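Local coordinates for protein putative serine phosphatase (Pseudomonas aeruginosa, PDB 6K4E) that probably dephosphorylates a protein partner in the SiaABC threonine phosphorylation pathway, which controls biofilm formation, as a magnesium-binding PP2C-type phosphatase, at residues F250-G253 and S254-A258. Sequence-based numbering, arbitrary orientation.
Sequences FGFG and SRRFA
The turn that leads from the short strand 250-251 into helix 254-264 of the PP2C domain brings Phe252 and Arg256 together, with Gly253 in the N-cap position. Gly253 O accepts the first helical bond from Phe257 N at 3.1 Å, and the positive phi of this glycine, 88°, is one that residues with a side chain rarely adopt. Phe252 has CG anti to its backbone N (chi1 -166°), which lays the ring against the first turn. There Arg256 CB sits over one face, 3.9 Å from the ring centroid, in a CH-pi contact, while the ring's CE2 corner reaches Phe257 CB at 4.1 Å. The rest of the Arg256 chain, extended from CG to NE, runs back along the incoming backbone. Its NH1 donates to Phe252 O at 3.0 Å with a nearly straight N-H...O angle of 160°; the oxygen lies close to the guanidinium plane. Arg256 thus grips Phe252 at two points, CB on the ring and NH1 on the carbonyl. Backbone hydrogen bonds pair Phe252 with Gln243 and Gly253 with Leu241, tying the turn to helix 238-242 and the residues after it. The Phe252 ring meets Phe240 and Tyr283 edge-to-face, and Phe257 packs likewise on Tyr195 of strand 194-197.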
loop_
_atom_site.group_PDB
_atom_site.type_symbol
_atom_site.label_atom_id
_atom_site.label_comp_id
_atom_site.label_asym_id
_atom_site.label_seq_id
_atom_site.Cartn_x
_atom_site.Cartn_y
_atom_site.Cartn_z
ATOM N N PHE B 250 -2.023 12.830 31.702
ATOM C CA PHE B 250 -2.237 13.810 30.638
ATOM C C PHE B 250 -1.282 13.498 29.501
ATOM O O PHE B 250 -0.191 12.954 29.741
ATOM C CB PHE B 250 -1.880 15.230 31.127
ATOM C CG PHE B 250 -2.770 15.868 32.164
ATOM C CD1 PHE B 250 -4.129 15.553 32.237
ATOM C CD2 PHE B 250 -2.244 16.726 33.120
ATOM C CE1 PHE B 250 -4.937 16.085 33.256
ATOM C CE2 PHE B 250 -3.057 17.274 34.119
ATOM C CZ PHE B 250 -4.391 16.929 34.197
ATOM N N GLY B 251 -1.647 13.924 28.298
ATOM C CA GLY B 251 -0.764 13.772 27.142
ATOM C C GLY B 251 0.417 14.705 27.319
ATOM O O GLY B 251 0.290 15.742 27.980
ATOM N N PHE B 252 1.592 14.327 26.802
ATOM C CA PHE B 252 2.798 15.151 26.895
ATOM C C PHE B 252 2.453 16.619 26.581
ATOM O O PHE B 252 2.618 17.460 27.445
ATOM C CB PHE B 252 3.867 14.590 25.947
ATOM C CG PHE B 252 5.254 15.114 26.176
ATOM C CD1 PHE B 252 6.032 14.634 27.231
ATOM C CD2 PHE B 252 5.825 16.024 25.293
ATOM C CE1 PHE B 252 7.343 15.097 27.418
ATOM C CE2 PHE B 252 7.145 16.473 25.475
ATOM C CZ PHE B 252 7.884 16.011 26.536
ATOM N N GLY B 253 1.868 16.870 25.402
ATOM C CA GLY B 253 1.376 18.177 24.984
ATOM C C GLY B 253 2.380 19.081 24.299
ATOM O O GLY B 253 3.596 18.829 24.328
ATOM N N SER B 254 1.833 20.157 23.669
ATOM C CA SER B 254 2.542 21.203 22.917
ATOM C C SER B 254 3.498 22.025 23.769
ATOM O O SER B 254 4.577 22.358 23.272
ATOM C CB SER B 254 1.563 22.165 22.231
ATOM O OG SER B 254 0.669 21.554 21.319
ATOM N N ARG B 255 3.105 22.400 25.013
ATOM C CA ARG B 255 3.957 23.208 25.893
ATOM C C ARG B 255 5.194 22.415 26.371
ATOM O O ARG B 255 6.307 22.942 26.242
ATOM C CB ARG B 255 3.183 23.861 27.059
ATOM C CG ARG B 255 2.132 24.861 26.558
ATOM C CD ARG B 255 0.996 25.148 27.541
ATOM N NE ARG B 255 -0.196 25.671 26.858
ATOM C CZ ARG B 255 -1.157 26.380 27.450
ATOM N NH1 ARG B 255 -1.078 26.672 28.744
ATOM N NH2 ARG B 255 -2.200 26.812 26.751
ATOM N N ARG B 256 5.025 21.145 26.860
ATOM C CA ARG B 256 6.195 20.333 27.261
ATOM C C ARG B 256 7.073 20.039 26.025
ATOM O O ARG B 256 8.287 20.017 26.157
ATOM C CB ARG B 256 5.814 18.991 27.915
ATOM C CG ARG B 256 5.216 19.090 29.313
ATOM C CD ARG B 256 4.920 17.690 29.848
ATOM N NE ARG B 256 4.287 17.728 31.160
ATOM C CZ ARG B 256 2.979 17.610 31.392
ATOM N NH1 ARG B 256 2.136 17.356 30.393
ATOM N NH2 ARG B 256 2.507 17.702 32.633
ATOM N N PHE B 257 6.455 19.912 24.835
ATOM C CA PHE B 257 7.160 19.625 23.582
ATOM C C PHE B 257 8.038 20.793 23.136
ATOM O O PHE B 257 9.224 20.571 22.868
ATOM C CB PHE B 257 6.187 19.170 22.493
ATOM C CG PHE B 257 6.813 18.664 21.223
ATOM C CD1 PHE B 257 7.424 17.409 21.182
ATOM C CD2 PHE B 257 6.776 19.423 20.061
ATOM C CE1 PHE B 257 8.015 16.941 20.011
ATOM C CE2 PHE B 257 7.367 18.954 18.885
ATOM C CZ PHE B 257 7.953 17.703 18.857
ATOM N N ALA B 258 7.462 22.037 23.071
ATOM C CA ALA B 258 8.196 23.257 22.700
ATOM C C ALA B 258 9.384 23.515 23.656
ATOM O O ALA B 258 10.467 23.885 23.192
ATOM C CB ALA B 258 7.265 24.451 22.688
#